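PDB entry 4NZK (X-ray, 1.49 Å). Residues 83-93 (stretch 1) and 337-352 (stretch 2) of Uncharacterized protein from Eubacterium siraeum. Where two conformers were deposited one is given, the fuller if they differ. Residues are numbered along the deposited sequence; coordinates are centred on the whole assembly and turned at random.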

# COMPACT_ATOMS: atom_id res chain seq x y z
N ALA A 83 7.08 -15.00 -9.48
CA ALA A 83 6.38 -16.24 -9.77
C ALA A 83 5.73 -16.87 -8.56
O ALA A 83 4.60 -17.38 -8.64
CB ALA A 83 7.34 -17.23 -10.42
N ASN A 84 6.41 -16.83 -7.43
CA ASN A 84 5.83 -17.39 -6.21
C ASN A 84 4.57 -16.64 -5.84
O ASN A 84 3.53 -17.25 -5.63
CB ASN A 84 6.81 -17.36 -5.06
CG ASN A 84 7.95 -18.36 -5.21
OD1 ASN A 84 8.08 -19.08 -6.19
ND2 ASN A 84 8.76 -18.42 -4.19
N TYR A 85 4.67 -15.32 -5.78
CA TYR A 85 3.51 -14.47 -5.47
C TYR A 85 2.33 -14.81 -6.38
O TYR A 85 1.22 -14.99 -5.90
CB TYR A 85 3.95 -13.00 -5.67
CG TYR A 85 2.85 -11.99 -5.53
CD1 TYR A 85 2.44 -11.57 -4.28
CD2 TYR A 85 2.23 -11.42 -6.64
CE1 TYR A 85 1.45 -10.61 -4.13
CE2 TYR A 85 1.23 -10.45 -6.49
CZ TYR A 85 0.84 -10.05 -5.24
OH TYR A 85 -0.14 -9.14 -5.02
N ALA A 86 2.56 -14.84 -7.68
CA ALA A 86 1.45 -15.12 -8.61
C ALA A 86 0.85 -16.49 -8.32
O ALA A 86 -0.36 -16.63 -8.31
CB ALA A 86 1.88 -15.05 -10.06
N SER A 87 1.68 -17.49 -8.06
CA SER A 87 1.18 -18.82 -7.75
C SER A 87 0.33 -18.84 -6.48
O SER A 87 -0.68 -19.54 -6.40
CB SER A 87 2.34 -19.80 -7.64
OG SER A 87 1.89 -21.14 -7.44
N TYR A 88 0.74 -18.07 -5.47
CA TYR A 88 -0.02 -18.00 -4.24
C TYR A 88 -1.37 -17.31 -4.44
O TYR A 88 -2.40 -17.73 -3.89
CB TYR A 88 0.79 -17.29 -3.15
CG TYR A 88 2.16 -17.88 -2.88
CD1 TYR A 88 2.44 -19.21 -3.14
CD2 TYR A 88 3.18 -17.08 -2.36
CE1 TYR A 88 3.70 -19.74 -2.92
CE2 TYR A 88 4.44 -17.61 -2.12
CZ TYR A 88 4.69 -18.93 -2.41
OH TYR A 88 5.95 -19.46 -2.18
N LEU A 89 -1.37 -16.21 -5.17
CA LEU A 89 -2.64 -15.54 -5.49
C LEU A 89 -3.55 -16.49 -6.26
O LEU A 89 -4.75 -16.53 -6.02
CB LEU A 89 -2.44 -14.27 -6.34
CG LEU A 89 -2.38 -12.99 -5.53
CD1 LEU A 89 -1.24 -12.95 -4.56
CD2 LEU A 89 -2.31 -11.82 -6.48
N ASN A 90 -2.98 -17.22 -7.21
CA ASN A 90 -3.79 -18.14 -8.02
C ASN A 90 -4.44 -19.21 -7.13
O ASN A 90 -5.60 -19.56 -7.32
CB ASN A 90 -2.96 -18.78 -9.10
CG ASN A 90 -2.62 -17.80 -10.20
OD1 ASN A 90 -3.23 -16.72 -10.33
ND2 ASN A 90 -1.62 -18.16 -11.00
N GLU A 91 -3.67 -19.70 -6.17
CA GLU A 91 -4.17 -20.71 -5.23
C GLU A 91 -5.28 -20.13 -4.37
O GLU A 91 -6.31 -20.79 -4.14
CB GLU A 91 -3.04 -21.23 -4.34
CG GLU A 91 -3.50 -22.15 -3.21
CD GLU A 91 -3.88 -23.55 -3.68
OE1 GLU A 91 -3.64 -23.88 -4.87
OE2 GLU A 91 -4.37 -24.34 -2.83
N PHE A 92 -5.06 -18.90 -3.87
CA PHE A 92 -6.07 -18.25 -3.09
C PHE A 92 -7.36 -18.16 -3.90
O PHE A 92 -8.46 -18.42 -3.38
CB PHE A 92 -5.60 -16.86 -2.66
CG PHE A 92 -6.65 -16.11 -1.90
CD1 PHE A 92 -6.81 -16.27 -0.54
CD2 PHE A 92 -7.49 -15.25 -2.55
CE1 PHE A 92 -7.79 -15.59 0.14
CE2 PHE A 92 -8.48 -14.58 -1.88
CZ PHE A 92 -8.63 -14.75 -0.54
N LYS A 93 -7.25 -17.71 -5.16
CA LYS A 93 -8.43 -17.57 -6.01
C LYS A 93 -9.13 -18.91 -6.23
O LYS A 93 -10.37 -18.99 -6.18
CB LYS A 93 -8.06 -16.91 -7.33
CG LYS A 93 -9.16 -16.93 -8.37
CD LYS A 93 -10.42 -16.16 -7.99
CE LYS A 93 -11.49 -16.40 -9.07
NZ LYS A 93 -12.67 -15.53 -8.82
N SER A 337 8.01 -6.19 -2.12
CA SER A 337 7.27 -7.18 -1.34
C SER A 337 6.79 -8.33 -2.23
O SER A 337 6.92 -9.49 -1.85
CB SER A 337 6.05 -6.58 -0.66
OG SER A 337 6.43 -5.73 0.38
N ALA A 338 6.24 -8.01 -3.41
CA ALA A 338 5.68 -9.05 -4.26
C ALA A 338 6.74 -9.98 -4.80
O ALA A 338 6.46 -11.15 -4.99
CB ALA A 338 4.92 -8.43 -5.41
N VAL A 339 7.95 -9.48 -5.08
CA VAL A 339 9.00 -10.32 -5.65
C VAL A 339 9.94 -10.96 -4.63
O VAL A 339 10.70 -11.87 -4.98
CB VAL A 339 9.82 -9.62 -6.74
CG1 VAL A 339 8.90 -8.99 -7.79
CG2 VAL A 339 10.77 -8.57 -6.16
N GLY A 340 9.83 -10.53 -3.39
CA GLY A 340 10.74 -10.93 -2.32
C GLY A 340 10.09 -11.76 -1.23
O GLY A 340 9.06 -12.42 -1.44
N GLU A 341 10.69 -11.69 -0.06
CA GLU A 341 10.29 -12.53 1.07
C GLU A 341 8.86 -12.26 1.58
O GLU A 341 8.19 -13.17 2.06
CB GLU A 341 11.35 -12.40 2.19
CG GLU A 341 12.74 -12.86 1.73
CD GLU A 341 13.77 -13.03 2.84
OE1 GLU A 341 13.96 -12.10 3.66
OE2 GLU A 341 14.43 -14.09 2.87
N ASN A 342 8.39 -11.02 1.50
CA ASN A 342 7.07 -10.73 2.04
C ASN A 342 5.95 -11.54 1.38
O ASN A 342 4.97 -11.90 2.02
CB ASN A 342 6.73 -9.24 1.91
CG ASN A 342 7.41 -8.40 2.98
OD1 ASN A 342 7.95 -8.92 3.98
ND2 ASN A 342 7.37 -7.09 2.80
N ALA A 343 6.09 -11.83 0.10
CA ALA A 343 5.09 -12.58 -0.61
C ALA A 343 4.92 -13.97 -0.02
O ALA A 343 3.86 -14.56 -0.14
CB ALA A 343 5.50 -12.71 -2.05
N GLU A 344 5.98 -14.49 0.60
CA GLU A 344 5.88 -15.83 1.19
C GLU A 344 4.86 -15.86 2.31
O GLU A 344 4.36 -16.94 2.68
CB GLU A 344 7.24 -16.33 1.68
CG GLU A 344 8.29 -16.40 0.56
CD GLU A 344 7.84 -17.24 -0.65
OE1 GLU A 344 7.29 -18.35 -0.45
OE2 GLU A 344 8.01 -16.79 -1.81
N GLY A 345 4.50 -14.69 2.85
CA GLY A 345 3.47 -14.63 3.88
C GLY A 345 2.11 -15.08 3.37
O GLY A 345 1.23 -15.53 4.14
N ILE A 346 1.90 -14.94 2.08
CA ILE A 346 0.65 -15.38 1.52
C ILE A 346 0.57 -16.90 1.70
O ILE A 346 -0.45 -17.42 2.13
CB ILE A 346 0.47 -14.93 0.06
CG1 ILE A 346 0.54 -13.38 -0.00
CG2 ILE A 346 -0.85 -15.46 -0.50
CD1 ILE A 346 0.67 -12.81 -1.42
N LYS A 347 1.65 -17.61 1.36
CA LYS A 347 1.68 -19.07 1.48
C LYS A 347 1.69 -19.48 2.94
O LYS A 347 0.89 -20.30 3.36
CB LYS A 347 2.91 -19.63 0.77
CG LYS A 347 3.04 -21.13 0.93
CD LYS A 347 4.29 -21.70 0.31
CE LYS A 347 4.33 -23.20 0.60
NZ LYS A 347 5.45 -23.91 -0.07
N ASN A 348 2.53 -18.83 3.74
CA ASN A 348 2.74 -19.31 5.11
C ASN A 348 1.72 -18.88 6.11
O ASN A 348 1.55 -19.54 7.15
CB ASN A 348 4.10 -18.86 5.59
CG ASN A 348 5.24 -19.46 4.76
OD1 ASN A 348 5.11 -20.56 4.21
ND2 ASN A 348 6.32 -18.72 4.64
N ASN A 349 1.08 -17.74 5.84
CA ASN A 349 0.08 -17.19 6.76
C ASN A 349 -1.33 -17.29 6.20
O ASN A 349 -2.21 -17.85 6.83
CB ASN A 349 0.44 -15.74 7.13
CG ASN A 349 1.85 -15.60 7.70
OD1 ASN A 349 2.35 -16.48 8.42
ND2 ASN A 349 2.52 -14.48 7.36
N LEU A 350 -1.57 -16.74 5.03
CA LEU A 350 -2.91 -16.74 4.48
C LEU A 350 -3.40 -18.12 4.08
O LEU A 350 -4.57 -18.42 4.24
CB LEU A 350 -3.01 -15.81 3.27
CG LEU A 350 -3.17 -14.33 3.59
CD1 LEU A 350 -2.15 -13.77 4.53
CD2 LEU A 350 -3.25 -13.50 2.32
N LEU A 351 -2.51 -18.93 3.51
CA LEU A 351 -2.91 -20.23 2.99
C LEU A 351 -2.64 -21.40 3.89
O LEU A 351 -2.90 -22.52 3.47
CB LEU A 351 -2.26 -20.45 1.64
CG LEU A 351 -2.73 -19.47 0.58
CD1 LEU A 351 -1.89 -19.58 -0.68
CD2 LEU A 351 -4.21 -19.68 0.26
N SER A 352 -2.14 -21.15 5.10
CA SER A 352 -1.91 -22.19 6.12
C SER A 352 -3.17 -22.31 6.93
O SER A 352 -3.78 -21.29 7.33
CB SER A 352 -0.72 -21.86 6.99
OG SER A 352 -0.90 -20.62 7.68
O HOH W 1 7.25 -13.77 -5.47

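This is a mixed contact between a regular helix and a segment made of the end of one helix, a short connection and a second helix, far along the same chain; it is apolar along most of its length and held on one side by a glutamate that takes two hydrogen bonds. The two stretches bury 576 Å² between them. The axes of helix 83-93 and helix 344-350 approach to 9.0 Å and run in roughly the same direction, at 39° to each other. The backbones diverge along the contact. The CA atoms of Tyr-85 and Ala-343 are 5.4 Å apart, those of Tyr-88 and Lys-347 6.1 Å, and those of Phe-92 and Leu-351 7.1 Å. The close end is occupied by a small residue, Ala-343, whose CB lies 3.9 Å from Tyr-85 CB.

Tyr-85 is buried and packs against both parts of stretch 2. Ala-338 CB sits over one face of its ring, 4.0 Å from the centroid and 6° off the normal, a CH-pi contact. Ala-343 CB lies at the ring edge. Ile-346 CD1 comes within 3.6 Å of Tyr-85 CE1. The backbone is also bridged here by water 1, whose O accepts from Tyr-85 N at 3.0 Å and donates to Ala-338 O at 2.8 Å. Tyr-85 is in the first turn of its helix, where a backbone N has no partner within the helix, and the water takes its hydrogen. Ala-338 is near the end of its own helix, and Gly-340 is the first residue after it to leave helical phi/psi.

Tyr-88 has the largest area covered by the other stretch, 118 Å². Its ring meets different chemistry on its face and its edge. Lys-347 CB lies over one face, 3.6 Å from the centroid and 9° off the normal, in a second CH-pi contact. The lysine then extends with all four chi angles t, so its end leads away from stretch 1. Ala-343 O is at the ring edge, 3.4 Å from Tyr-88 CD2. Tyr-88 CB packs on Ile-346 CG2 at 3.6 Å.

The polar part of the contact centres on Glu-344. Its CA-to-CB bond points sideways, but chi1 and chi2 are both m and the carboxylate comes nearer to stretch 1. Tyr-88 OH donates to Glu-344 OE1 at 2.5 Å, a very short hydrogen bond. Asn-84 ND2 donates to Glu-344 OE2 at 3.0 Å with a nearly straight angle of 169°. Each carboxylate oxygen thus has its own donor, and the two donors lie one helical turn apart.

Ile-346 links the tyrosines to Leu-89, whose CD1 is 3.7 Å from Ile-346 CD1. Further along, Leu-351 fills the wider end. Leu-351 CD1 is 3.7 Å from Tyr-88 O and 3.9 Å from Glu-91 CG. Leu-351 CD2 is 4.3 Å from Phe-92 CB and lies at the edge of the Phe-92 ring. Leu-351 follows a pi-type turn, and Leu-351 N bonds to Ile-346 O at 2.9 Å.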